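Mitochondrial association factor 1 (PDB 6BXS) is encoded by a parasite locus required for direct manipulation of host mitochondria and has a macro domain, a fold that in relatives often binds ADP-ribose. Local coordinates at residues D31-L36 with V60-E65; V45-A50 with Q255-P260; A67-E72 with V156-N161; A83-A88 with F116-A121; V166-V171 with G195-Y200. All coordinates share one frame; numbering follows the deposited sequence.

Contact 1: residues D31-L36 with V60-E65. With SO4 (sulfate ion), chain E.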
# COMPACT_ATOMS: atom_id res chain seq x y z
N ASP A 31 -10.31 -12.84 -11.91
CA ASP A 31 -10.70 -11.45 -11.68
C ASP A 31 -9.66 -10.46 -12.21
O ASP A 31 -9.62 -9.31 -11.79
CB ASP A 31 -10.96 -11.20 -10.19
CG ASP A 31 -12.10 -12.04 -9.65
OD1 ASP A 31 -12.29 -13.17 -10.15
OD2 ASP A 31 -12.81 -11.57 -8.74
N GLY A 32 -8.82 -10.93 -13.13
CA GLY A 32 -7.83 -10.08 -13.78
C GLY A 32 -6.81 -9.49 -12.82
O GLY A 32 -6.30 -8.40 -13.04
N PHE A 33 -6.52 -10.23 -11.75
CA PHE A 33 -5.62 -9.76 -10.70
C PHE A 33 -4.23 -9.40 -11.24
O PHE A 33 -3.59 -10.19 -11.93
CB PHE A 33 -5.48 -10.84 -9.61
CG PHE A 33 -4.62 -10.42 -8.45
CD1 PHE A 33 -5.16 -9.68 -7.40
CD2 PHE A 33 -3.28 -10.77 -8.39
CE1 PHE A 33 -4.38 -9.30 -6.33
CE2 PHE A 33 -2.50 -10.38 -7.32
CZ PHE A 33 -3.04 -9.65 -6.29
N THR A 34 -3.79 -8.18 -10.93
CA THR A 34 -2.48 -7.70 -11.36
C THR A 34 -1.36 -8.35 -10.56
O THR A 34 -1.47 -8.49 -9.34
CB THR A 34 -2.39 -6.17 -11.22
OG1 THR A 34 -3.52 -5.57 -11.86
CG2 THR A 34 -1.10 -5.63 -11.83
N PRO A 35 -0.26 -8.76 -11.23
CA PRO A 35 0.86 -9.32 -10.47
C PRO A 35 1.44 -8.30 -9.49
O PRO A 35 1.51 -7.11 -9.81
CB PRO A 35 1.88 -9.69 -11.55
CG PRO A 35 1.09 -9.80 -12.81
CD PRO A 35 -0.01 -8.79 -12.68
N LEU A 36 1.84 -8.77 -8.31
CA LEU A 36 2.42 -7.90 -7.30
C LEU A 36 3.70 -7.25 -7.81
O LEU A 36 3.91 -6.05 -7.64
CB LEU A 36 2.71 -8.69 -6.02
CG LEU A 36 1.52 -9.01 -5.11
CD1 LEU A 36 0.37 -9.63 -5.87
CD2 LEU A 36 1.97 -9.93 -3.99
N VAL A 60 -6.05 -14.07 3.44
CA VAL A 60 -6.74 -14.13 2.16
C VAL A 60 -6.63 -12.82 1.39
O VAL A 60 -6.03 -11.85 1.86
CB VAL A 60 -8.23 -14.48 2.35
CG1 VAL A 60 -8.36 -15.83 3.04
CG2 VAL A 60 -8.93 -13.40 3.16
N GLY A 61 -7.22 -12.79 0.19
CA GLY A 61 -7.18 -11.61 -0.64
C GLY A 61 -5.77 -11.27 -1.07
O GLY A 61 -4.92 -12.16 -1.20
N MET A 62 -5.50 -9.99 -1.26
CA MET A 62 -4.18 -9.53 -1.69
C MET A 62 -3.12 -9.84 -0.64
O MET A 62 -1.99 -10.20 -0.98
CB MET A 62 -4.21 -8.03 -1.97
CG MET A 62 -2.91 -7.51 -2.56
SD MET A 62 -2.90 -5.72 -2.71
CE MET A 62 -1.32 -5.48 -3.52
N ASN A 63 -3.49 -9.66 0.63
CA ASN A 63 -2.58 -9.95 1.73
C ASN A 63 -2.07 -11.38 1.66
O ASN A 63 -0.89 -11.64 1.87
CB ASN A 63 -3.28 -9.70 3.07
CG ASN A 63 -2.32 -9.68 4.24
OD1 ASN A 63 -1.13 -9.38 4.09
ND2 ASN A 63 -2.82 -9.99 5.43
N GLY A 64 -2.98 -12.29 1.33
CA GLY A 64 -2.63 -13.69 1.16
C GLY A 64 -1.71 -13.91 -0.02
O GLY A 64 -0.82 -14.77 0.03
N GLU A 65 -1.91 -13.15 -1.09
CA GLU A 65 -1.06 -13.25 -2.27
C GLU A 65 0.35 -12.76 -1.96
O GLU A 65 1.33 -13.33 -2.45
CB GLU A 65 -1.64 -12.45 -3.44
CG GLU A 65 -2.97 -12.98 -3.95
CD GLU A 65 -2.87 -14.38 -4.53
OE1 GLU A 65 -1.80 -14.73 -5.07
OE2 GLU A 65 -3.86 -15.14 -4.43
S SO4 E . 3.48 -12.19 -8.29
O1 SO4 E . 3.98 -13.03 -7.20
O2 SO4 E . 2.13 -11.75 -7.97
O3 SO4 E . 3.46 -12.96 -9.54
O4 SO4 E . 4.36 -11.04 -8.45
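Phe33 and Leu36 sit in the loop between strands 19-24 and 45-50 of this macro domain. They pack on the early turns of helix 61-76. The far end of the Phe33 ring reaches the helix, with CZ 4.1 Å from Glu65 CG, which comes to the ring obliquely. Met62 CG is met differently: it lies near the ring plane, at the edge, 4.3 Å from Phe33 CZ. The ring reaches this far because Phe33 CG is anti to its own backbone N (chi1 -177°). Glu65 bends at chi2, so its aliphatic part passes the ring while its carboxylate plane is turned 52° from the ring plane. Leu36 adds a second point of packing. Its CD1 lies 4.2 Å from Glu65 CB and also borders the Phe33 ring edge, in the ring plane. Its CD2 rests 3.8 Å from Glu65 O, a carbonyl that is hydrogen-bonded to Thr69 OG1. Further out, two hydrogen bonds hold the loop: Tyr258 N donates to Thr34 OG1, and Arg215 NH1 to Pro35 O. A sulfate, probably from the crystallisation liquor, takes a hydrogen bond from Leu36 N to its O2 at 3.0 Å, with an N-H...O angle of 162°.

Contact 2: residues V45-A50 with Q255-P260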
# COMPACT_ATOMS: atom_id res chain seq x y z
N VAL A 45 9.52 -0.55 -8.26
CA VAL A 45 8.11 -0.41 -7.91
C VAL A 45 7.82 -1.09 -6.57
O VAL A 45 8.09 -2.28 -6.41
CB VAL A 45 7.20 -1.01 -8.99
CG1 VAL A 45 5.73 -0.72 -8.68
CG2 VAL A 45 7.57 -0.48 -10.36
N ALA A 46 7.29 -0.33 -5.62
CA ALA A 46 6.88 -0.87 -4.33
C ALA A 46 5.37 -1.08 -4.31
O ALA A 46 4.61 -0.14 -4.50
CB ALA A 46 7.30 0.05 -3.21
N THR A 47 4.95 -2.32 -4.08
CA THR A 47 3.53 -2.64 -4.09
C THR A 47 2.94 -2.53 -2.68
O THR A 47 3.55 -2.96 -1.70
CB THR A 47 3.29 -4.05 -4.65
OG1 THR A 47 3.87 -4.14 -5.96
CG2 THR A 47 1.80 -4.36 -4.74
N VAL A 48 1.74 -1.96 -2.60
CA VAL A 48 1.09 -1.68 -1.33
C VAL A 48 0.13 -2.80 -0.94
O VAL A 48 -0.89 -3.01 -1.60
CB VAL A 48 0.33 -0.34 -1.37
CG1 VAL A 48 -0.50 -0.14 -0.10
CG2 VAL A 48 1.31 0.82 -1.56
N ASP A 49 0.45 -3.50 0.13
CA ASP A 49 -0.39 -4.57 0.64
C ASP A 49 -1.66 -4.02 1.28
O ASP A 49 -1.59 -3.16 2.15
CB ASP A 49 0.38 -5.41 1.66
CG ASP A 49 -0.33 -6.71 2.01
OD1 ASP A 49 -1.50 -6.90 1.60
OD2 ASP A 49 0.28 -7.54 2.72
N ALA A 50 -2.82 -4.51 0.84
CA ALA A 50 -4.07 -4.19 1.52
C ALA A 50 -4.11 -4.93 2.84
O ALA A 50 -4.58 -6.07 2.92
CB ALA A 50 -5.26 -4.55 0.65
N GLN A 255 0.65 3.64 -9.85
CA GLN A 255 0.07 2.55 -10.61
C GLN A 255 -1.08 1.94 -9.81
O GLN A 255 -0.95 1.73 -8.61
CB GLN A 255 1.11 1.47 -10.92
CG GLN A 255 2.39 1.99 -11.56
CD GLN A 255 3.39 0.88 -11.80
OE1 GLN A 255 3.16 -0.27 -11.45
NE2 GLN A 255 4.52 1.23 -12.40
N PHE A 256 -2.19 1.65 -10.49
CA PHE A 256 -3.33 1.01 -9.86
C PHE A 256 -3.57 -0.38 -10.43
O PHE A 256 -3.66 -0.56 -11.65
CB PHE A 256 -4.59 1.87 -10.02
CG PHE A 256 -4.61 3.07 -9.12
CD1 PHE A 256 -5.07 2.95 -7.81
CD2 PHE A 256 -4.19 4.30 -9.56
CE1 PHE A 256 -5.09 4.05 -6.97
CE2 PHE A 256 -4.21 5.40 -8.73
CZ PHE A 256 -4.66 5.27 -7.43
N MET A 257 -3.68 -1.35 -9.54
CA MET A 257 -3.94 -2.73 -9.92
C MET A 257 -5.37 -2.87 -10.41
O MET A 257 -6.19 -1.96 -10.23
CB MET A 257 -3.68 -3.67 -8.75
CG MET A 257 -2.27 -3.57 -8.19
SD MET A 257 -2.06 -4.41 -6.61
CE MET A 257 -2.37 -6.11 -7.09
N TYR A 258 -5.69 -4.02 -11.01
CA TYR A 258 -6.98 -4.20 -11.66
C TYR A 258 -7.99 -4.92 -10.78
O TYR A 258 -7.66 -5.88 -10.07
CB TYR A 258 -6.81 -4.98 -12.96
CG TYR A 258 -8.11 -5.19 -13.70
CD1 TYR A 258 -8.62 -4.20 -14.54
CD2 TYR A 258 -8.84 -6.37 -13.56
CE1 TYR A 258 -9.81 -4.39 -15.22
CE2 TYR A 258 -10.03 -6.56 -14.23
CZ TYR A 258 -10.51 -5.57 -15.06
OH TYR A 258 -11.70 -5.75 -15.73
N GLU A 259 -9.23 -4.44 -10.82
CA GLU A 259 -10.38 -5.19 -10.33
C GLU A 259 -11.52 -4.98 -11.32
O GLU A 259 -11.63 -3.90 -11.92
CB GLU A 259 -10.76 -4.76 -8.91
CG GLU A 259 -10.86 -3.26 -8.67
CD GLU A 259 -12.21 -2.68 -9.06
OE1 GLU A 259 -13.21 -3.42 -9.07
OE2 GLU A 259 -12.26 -1.46 -9.34
N PRO A 260 -12.37 -6.01 -11.52
CA PRO A 260 -13.34 -6.05 -12.63
C PRO A 260 -14.19 -4.79 -12.85
O PRO A 260 -14.57 -4.54 -13.99
CB PRO A 260 -14.23 -7.23 -12.24
CG PRO A 260 -13.33 -8.14 -11.50
CD PRO A 260 -12.41 -7.25 -10.72
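Val45 and Thr47 meet Gln255 and Met257 in a sparse side-chain contact that spans an intervening strand. Strands 45-50 and 253-256 both run parallel to strand 213-216, which lies between them. The closest CA pair, Val45 and Gln255, is accordingly 9.0 Å apart, and no hydrogen bond crosses. The Gln255 side chain covers part of that gap. It is extended beyond CG and meets Val45 coming from the opposite direction. The two methyls of Val45 face the two ends of the amide: CG1 is 3.8 Å from Gln255 OE1, and CG2 is 4.0 Å from Gln255 NE2. Other partners fix the amide. OE1 is hydrogen-bonded to Arg215 NE, and NE2 to Glu253 OE2. This is the parallel centre of the mixed sheet in the macro-domain fold. Arg215 of the middle strand also touches Val45, Thr47 and Met257. Further along, Thr47 CG2 approaches Met257 SD at 4.3 Å. The hydroxyl of Thr47 is used in another direction, bonding to Leu36 O. Helix 61-76 packs over this end, where Met62 touches both Thr47 and Met257. Just after the strand, Met257 also packs against Phe33.

Contact 3: residues A67-E72 with V156-N161. With SO4 (sulfate ion), chain E.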
# COMPACT_ATOMS: atom_id res chain seq x y z
N ALA A 67 1.78 -12.90 1.03
CA ALA A 67 2.37 -13.94 1.86
C ALA A 67 2.82 -15.13 1.01
O ALA A 67 3.94 -15.63 1.17
CB ALA A 67 1.39 -14.39 2.91
N ASP A 68 1.95 -15.58 0.11
CA ASP A 68 2.27 -16.70 -0.78
C ASP A 68 3.51 -16.41 -1.61
O ASP A 68 4.36 -17.27 -1.79
CB ASP A 68 1.08 -17.00 -1.70
CG ASP A 68 -0.12 -17.53 -0.94
OD1 ASP A 68 0.05 -18.00 0.20
OD2 ASP A 68 -1.24 -17.47 -1.49
N THR A 69 3.61 -15.18 -2.10
CA THR A 69 4.74 -14.76 -2.92
C THR A 69 6.04 -14.75 -2.12
O THR A 69 7.08 -15.22 -2.59
CB THR A 69 4.51 -13.36 -3.52
OG1 THR A 69 3.33 -13.37 -4.32
CG2 THR A 69 5.69 -12.93 -4.38
N ILE A 70 5.98 -14.20 -0.91
CA ILE A 70 7.13 -14.16 -0.02
C ILE A 70 7.57 -15.56 0.39
O ILE A 70 8.76 -15.87 0.41
CB ILE A 70 6.83 -13.32 1.24
CG1 ILE A 70 6.73 -11.84 0.87
CG2 ILE A 70 7.91 -13.53 2.31
CD1 ILE A 70 6.30 -10.93 2.01
N ILE A 71 6.60 -16.40 0.73
CA ILE A 71 6.89 -17.76 1.17
C ILE A 71 7.46 -18.60 0.03
O ILE A 71 8.41 -19.36 0.24
CB ILE A 71 5.63 -18.44 1.74
CG1 ILE A 71 5.21 -17.76 3.05
CG2 ILE A 71 5.87 -19.92 2.00
CD1 ILE A 71 3.80 -18.10 3.51
N GLU A 72 6.89 -18.47 -1.16
CA GLU A 72 7.36 -19.24 -2.31
C GLU A 72 8.81 -18.91 -2.62
O GLU A 72 9.62 -19.81 -2.88
CB GLU A 72 6.49 -18.96 -3.54
CG GLU A 72 6.69 -19.98 -4.67
CD GLU A 72 6.50 -19.39 -6.06
OE1 GLU A 72 6.86 -18.21 -6.28
OE2 GLU A 72 6.00 -20.12 -6.94
N VAL A 156 13.92 -13.40 -0.14
CA VAL A 156 12.46 -13.38 -0.27
C VAL A 156 12.02 -12.33 -1.29
O VAL A 156 10.83 -12.04 -1.42
CB VAL A 156 11.76 -13.10 1.08
CG1 VAL A 156 12.19 -14.11 2.13
CG2 VAL A 156 12.05 -11.68 1.56
N THR A 157 12.98 -11.76 -2.01
CA THR A 157 12.69 -10.73 -3.00
C THR A 157 12.01 -11.35 -4.23
O THR A 157 12.60 -12.21 -4.88
CB THR A 157 13.97 -10.01 -3.44
OG1 THR A 157 14.61 -9.43 -2.29
CG2 THR A 157 13.66 -8.91 -4.45
N PRO A 158 10.78 -10.91 -4.55
CA PRO A 158 10.02 -11.47 -5.68
C PRO A 158 10.80 -11.55 -6.99
O PRO A 158 11.40 -10.57 -7.42
CB PRO A 158 8.84 -10.49 -5.82
CG PRO A 158 8.63 -9.98 -4.45
CD PRO A 158 9.99 -9.89 -3.83
N HIS A 159 10.78 -12.74 -7.60
CA HIS A 159 11.44 -12.98 -8.88
C HIS A 159 12.96 -12.78 -8.80
O HIS A 159 13.62 -12.67 -9.82
CB HIS A 159 10.85 -12.07 -9.96
CG HIS A 159 9.36 -12.05 -9.97
ND1 HIS A 159 8.60 -13.17 -10.19
CD2 HIS A 159 8.48 -11.03 -9.78
CE1 HIS A 159 7.32 -12.86 -10.14
NE2 HIS A 159 7.22 -11.57 -9.89
N GLY A 160 13.49 -12.75 -7.58
CA GLY A 160 14.92 -12.61 -7.37
C GLY A 160 15.52 -11.37 -8.01
O GLY A 160 16.72 -11.34 -8.28
N ASN A 161 14.69 -10.36 -8.25
CA ASN A 161 15.15 -9.11 -8.85
C ASN A 161 15.35 -8.03 -7.80
O ASN A 161 14.42 -7.69 -7.07
CB ASN A 161 14.15 -8.64 -9.91
CG ASN A 161 14.75 -7.59 -10.84
OD1 ASN A 161 15.03 -6.47 -10.43
ND2 ASN A 161 14.95 -7.96 -12.10
S SO4 E . 3.48 -12.19 -8.29
O1 SO4 E . 3.98 -13.03 -7.20
O2 SO4 E . 2.13 -11.75 -7.97
O3 SO4 E . 3.46 -12.96 -9.54
O4 SO4 E . 4.36 -11.04 -8.45
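Ile70 and Val156 form the tight part of this contact between helix 61-76 and the loop that joins strands 147-152 and 166-170. Their CA atoms are 5.4 Å apart, so the loop lies close against the helix backbone. Ile70 CG2 is 4.1 Å from Val156 CB, and Val156 CB is equally near the Ile70 carbonyl O. Leu86 of helix 83-103 covers Ile70 as well, which makes this a buried apolar layer beside the macro-domain sheet. One residue back on the helix, Thr69 CG2 meets Pro158 CG at 4.2 Å, the two side chains crossing at about a right angle. The same threonine marks the change to the looser side. Its CG2, anti to the backbone N, meets both the proline and O1 of the bound sulfate, and Thr69 OG1 lies 3.0 Å from that same O1. Glu65 O is another acceptor for the hydroxyl, so the sulfate bond is not settled. Across the ion stands the exposed His159. Its NE2 donates to sulfate O4 at 3.2 Å with a bent N-H...O angle of 140°, consistent with Tyr37 O sharing the same N-H. Sulfate O3 lies in the plane of the imidazole, at the ring edge. On this side helix and loop probably also meet through the anion. Arg29 NH2 and the backbone N-H groups of Leu36 and Tyr37 also donate to it. The ion probably came from the crystallisation liquor, but this cluster of donors is consistent with a site suited to a small oxyanion.

Contact 4: residues A83-A88 with F116-A121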
# COMPACT_ATOMS: atom_id res chain seq x y z
N ALA A 83 3.77 -20.22 6.90
CA ALA A 83 2.74 -19.20 6.97
C ALA A 83 2.64 -18.59 8.37
O ALA A 83 2.48 -17.38 8.51
CB ALA A 83 1.39 -19.78 6.56
N THR A 84 2.74 -19.44 9.39
CA THR A 84 2.61 -18.98 10.77
C THR A 84 3.81 -18.13 11.20
O THR A 84 3.66 -17.17 11.95
CB THR A 84 2.47 -20.16 11.74
OG1 THR A 84 3.58 -21.05 11.59
CG2 THR A 84 1.17 -20.92 11.47
N GLU A 85 5.00 -18.49 10.71
CA GLU A 85 6.20 -17.70 10.99
C GLU A 85 6.04 -16.28 10.47
O GLU A 85 6.22 -15.31 11.21
CB GLU A 85 7.43 -18.35 10.36
CG GLU A 85 7.93 -19.61 11.05
CD GLU A 85 9.17 -20.18 10.39
OE1 GLU A 85 10.12 -19.41 10.15
OE2 GLU A 85 9.19 -21.39 10.09
N LEU A 86 5.72 -16.18 9.19
CA LEU A 86 5.58 -14.89 8.52
C LEU A 86 4.46 -14.06 9.14
O LEU A 86 4.61 -12.86 9.34
CB LEU A 86 5.32 -15.10 7.02
CG LEU A 86 5.00 -13.85 6.20
CD1 LEU A 86 6.07 -12.79 6.36
CD2 LEU A 86 4.84 -14.23 4.73
N SER A 87 3.34 -14.72 9.43
CA SER A 87 2.19 -14.05 10.04
C SER A 87 2.56 -13.43 11.38
O SER A 87 2.30 -12.26 11.63
CB SER A 87 1.03 -15.02 10.22
OG SER A 87 0.27 -15.14 9.03
N ALA A 88 3.18 -14.24 12.24
CA ALA A 88 3.54 -13.79 13.58
C ALA A 88 4.64 -12.73 13.55
O ALA A 88 4.55 -11.73 14.26
CB ALA A 88 3.96 -14.97 14.43
N PHE A 116 17.33 -9.60 13.16
CA PHE A 116 16.66 -10.74 13.80
C PHE A 116 15.63 -11.43 12.89
O PHE A 116 14.97 -12.37 13.32
CB PHE A 116 15.96 -10.27 15.08
CG PHE A 116 14.87 -9.27 14.86
CD1 PHE A 116 13.59 -9.68 14.51
CD2 PHE A 116 15.11 -7.92 15.02
CE1 PHE A 116 12.58 -8.76 14.31
CE2 PHE A 116 14.11 -6.99 14.82
CZ PHE A 116 12.84 -7.41 14.47
N SER A 117 15.51 -10.96 11.65
CA SER A 117 14.54 -11.53 10.71
C SER A 117 15.23 -12.18 9.51
O SER A 117 16.33 -11.79 9.14
CB SER A 117 13.57 -10.46 10.23
OG SER A 117 12.61 -11.01 9.33
N ARG A 118 14.55 -13.16 8.92
CA ARG A 118 15.02 -13.79 7.69
C ARG A 118 14.25 -13.24 6.49
O ARG A 118 14.58 -13.54 5.34
CB ARG A 118 14.87 -15.31 7.75
CG ARG A 118 15.23 -15.94 9.09
CD ARG A 118 16.01 -17.24 8.89
NE ARG A 118 15.99 -18.09 10.08
CZ ARG A 118 15.22 -19.17 10.24
NH1 ARG A 118 14.39 -19.56 9.28
NH2 ARG A 118 15.29 -19.86 11.36
N VAL A 119 13.23 -12.44 6.77
CA VAL A 119 12.34 -11.93 5.74
C VAL A 119 12.61 -10.45 5.45
O VAL A 119 12.77 -10.05 4.30
CB VAL A 119 10.86 -12.10 6.15
CG1 VAL A 119 9.93 -11.44 5.13
CG2 VAL A 119 10.52 -13.58 6.30
N PHE A 120 12.64 -9.65 6.52
CA PHE A 120 12.77 -8.20 6.39
C PHE A 120 14.18 -7.72 6.72
O PHE A 120 14.72 -8.04 7.78
CB PHE A 120 11.76 -7.51 7.31
CG PHE A 120 10.34 -7.98 7.10
CD1 PHE A 120 9.63 -7.57 5.99
CD2 PHE A 120 9.73 -8.82 8.01
CE1 PHE A 120 8.33 -7.99 5.79
CE2 PHE A 120 8.43 -9.25 7.82
CZ PHE A 120 7.73 -8.83 6.71
N ALA A 121 14.76 -6.94 5.81
CA ALA A 121 16.07 -6.35 6.02
C ALA A 121 15.98 -5.11 6.90
O ALA A 121 16.81 -4.88 7.78
CB ALA A 121 16.71 -6.00 4.69
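Ser117 OG is gripped by three groups, two of them the backbone N-H groups of Val119 and Phe120, the residues that meet Leu86. Val119 N donates to Ser117 OG over 3.0 Å, with an N-H...O angle of 159°. Phe120 N does so over 3.1 Å and almost straight, at 175°. These bonds make an ST turn and an ST motif at one residue. Glu89 OE2, on helix 83-103, is hydrogen-bonded to the same oxygen and ties the turn to the helix. The turn probably helps to set Val119 and Phe120 against the helix. Val119 CG1 lies 3.6 Å above the plane of the Phe120 ring, over its centre. Leu86 CD1 is shared between the pair: it is 4.3 Å from Val119 CG1 and also 4.3 Å from Phe120 CZ, which it approaches obliquely. With CG anti to the backbone N (chi1 174°), Leu86 carries CD1 out to these two residues. In the macro-domain fold, this is where helix 83-103 packs at the start of strand 120-126, near the antiparallel edge of the sheet. Ala67 and Ile71 of helix 61-76 pack on Leu86 as well, and His150 of strand 147-152 meets the Phe120 ring. Farther along, Glu85 OE1 and Arg118 NH1 are 4.4 Å apart, beyond a salt bridge. The carboxylate oxygen lies well out of the guanidinium plane and no N-H points at it, so at most a through-space attraction of opposite charges is likely. Arg118 NH1 makes a weak hydrogen bond to Pro80 O.

Contact 5: residues V166-V171 with G195-Y200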
# COMPACT_ATOMS: atom_id res chain seq x y z
N VAL A 166 11.22 -3.80 -2.21
CA VAL A 166 10.49 -2.88 -1.34
C VAL A 166 8.99 -3.15 -1.43
O VAL A 166 8.44 -3.25 -2.53
CB VAL A 166 10.75 -1.41 -1.68
CG1 VAL A 166 9.94 -0.49 -0.77
CG2 VAL A 166 12.23 -1.09 -1.56
N MET A 167 8.35 -3.27 -0.27
CA MET A 167 6.90 -3.41 -0.21
C MET A 167 6.35 -2.42 0.80
O MET A 167 7.07 -1.94 1.68
CB MET A 167 6.50 -4.84 0.18
CG MET A 167 6.94 -5.27 1.58
SD MET A 167 6.16 -6.80 2.13
CE MET A 167 4.49 -6.26 2.46
N LEU A 168 5.07 -2.11 0.65
CA LEU A 168 4.35 -1.34 1.65
C LEU A 168 3.16 -2.15 2.16
O LEU A 168 2.72 -3.10 1.52
CB LEU A 168 3.88 0.00 1.09
CG LEU A 168 4.95 1.09 0.96
CD1 LEU A 168 5.26 1.35 -0.50
CD2 LEU A 168 4.52 2.38 1.65
N TYR A 169 2.66 -1.75 3.32
CA TYR A 169 1.55 -2.41 3.99
C TYR A 169 0.72 -1.32 4.64
O TYR A 169 1.25 -0.49 5.38
CB TYR A 169 2.07 -3.43 5.02
CG TYR A 169 1.01 -4.24 5.76
CD1 TYR A 169 0.19 -3.66 6.72
CD2 TYR A 169 0.87 -5.60 5.52
CE1 TYR A 169 -0.75 -4.40 7.40
CE2 TYR A 169 -0.08 -6.35 6.20
CZ TYR A 169 -0.88 -5.75 7.14
OH TYR A 169 -1.83 -6.49 7.82
N THR A 170 -0.57 -1.28 4.33
CA THR A 170 -1.44 -0.23 4.84
C THR A 170 -2.81 -0.79 5.22
O THR A 170 -3.25 -1.82 4.68
CB THR A 170 -1.61 0.92 3.81
OG1 THR A 170 -2.15 2.07 4.47
CG2 THR A 170 -2.52 0.51 2.65
N VAL A 171 -3.48 -0.11 6.14
CA VAL A 171 -4.76 -0.55 6.68
C VAL A 171 -5.86 0.42 6.30
O VAL A 171 -5.88 1.57 6.75
CB VAL A 171 -4.70 -0.69 8.21
CG1 VAL A 171 -6.05 -1.14 8.77
CG2 VAL A 171 -3.61 -1.67 8.62
N GLY A 195 3.31 9.80 2.06
CA GLY A 195 4.19 10.40 3.05
C GLY A 195 5.33 9.48 3.43
O GLY A 195 6.47 9.92 3.57
N ALA A 196 5.02 8.20 3.59
CA ALA A 196 6.03 7.20 3.92
C ALA A 196 7.10 7.13 2.83
O ALA A 196 8.29 7.11 3.11
CB ALA A 196 5.39 5.84 4.11
N VAL A 197 6.65 7.09 1.58
CA VAL A 197 7.56 7.05 0.44
C VAL A 197 8.41 8.31 0.38
O VAL A 197 9.63 8.24 0.25
CB VAL A 197 6.80 6.90 -0.89
CG1 VAL A 197 7.74 7.04 -2.08
CG2 VAL A 197 6.09 5.55 -0.94
N SER A 198 7.75 9.46 0.47
CA SER A 198 8.44 10.75 0.46
C SER A 198 9.52 10.82 1.52
O SER A 198 10.66 11.19 1.25
CB SER A 198 7.44 11.89 0.67
OG SER A 198 8.11 13.11 0.90
N GLU A 199 9.15 10.45 2.75
CA GLU A 199 10.08 10.51 3.87
C GLU A 199 11.19 9.47 3.71
O GLU A 199 12.35 9.74 4.01
CB GLU A 199 9.33 10.28 5.18
CG GLU A 199 9.87 11.07 6.36
CD GLU A 199 9.81 12.57 6.15
OE1 GLU A 199 8.81 13.05 5.58
OE2 GLU A 199 10.76 13.26 6.55
N TYR A 200 10.84 8.29 3.22
CA TYR A 200 11.81 7.21 3.04
C TYR A 200 12.84 7.55 1.97
O TYR A 200 14.03 7.26 2.14
CB TYR A 200 11.10 5.90 2.68
CG TYR A 200 12.02 4.83 2.14
CD1 TYR A 200 12.75 4.02 2.99
CD2 TYR A 200 12.16 4.64 0.77
CE1 TYR A 200 13.60 3.04 2.50
CE2 TYR A 200 13.00 3.66 0.27
CZ TYR A 200 13.72 2.87 1.13
OH TYR A 200 14.55 1.90 0.63
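Strand 166-170 and helix 195-200 pass 11.0 Å apart at their closest axis approach. Their N-to-C directions differ by 142°, so they run roughly antiparallel. The nearest CA atoms, those of Leu168 and Ala196, are 9.0 Å apart, and side chains fill the distance between them. Leu168 is the main one. Its two methyls fork over the helix: CD2 lies 4.3 Å from Ala196 CB, and CD1 lies 4.3 Å from Val197 CG2. Its CG is anti to the carbonyl carbon (chi1 -77°), and the branch beyond it spreads over these two successive helix residues. One turn further along the helix, Tyr200 reaches Val166. The closest pair is Val166 CG2 and Tyr200 OH at 4.4 Å, a loose contact between a methyl and a hydroxyl. That hydroxyl has its polar partner in Lys209 O, which fixes the outer end of the ring. Phe124 meets the same ring edge-to-face. A different sulfate, probably from the crystallisation liquor, lies about 4 Å from the side chain of Val197. The strand and helix are the first two elements of a beta-alpha-beta crossover: helix 179-202 leads on to strand 213-216, which is parallel to strand 166-170 with strand 45-50 between them. Alternate side chains, Met167 and Tyr169, touch helix 61-76, so strand 166-170 is packed between that helix and helix 179-202.

In the fold
Helix 61-76 joins most of these sites. Contacts 1 and 3 both use it, with centres 14 Å apart, and both touch the same sulfate. Contact 1 meets contact 2 where Met62 CE packs 3.2 Å from Val48 O. Contacts 2 and 5 lie on neighbouring strands, paired by Asp49 N to Leu168 O (2.7 Å); their centres are 13 Å apart. Contact 3 touches contact 5 where Ile70 CD1 nears Met167 SD (4.1 Å). Contact 4 is nested within the chain loop closed by contact 3, 12 Å from it by centres, and packs on it where Ile71 CD1 nears Ala83 CA (3.8 Å). Its centre is about 20 Å from that of contact 1.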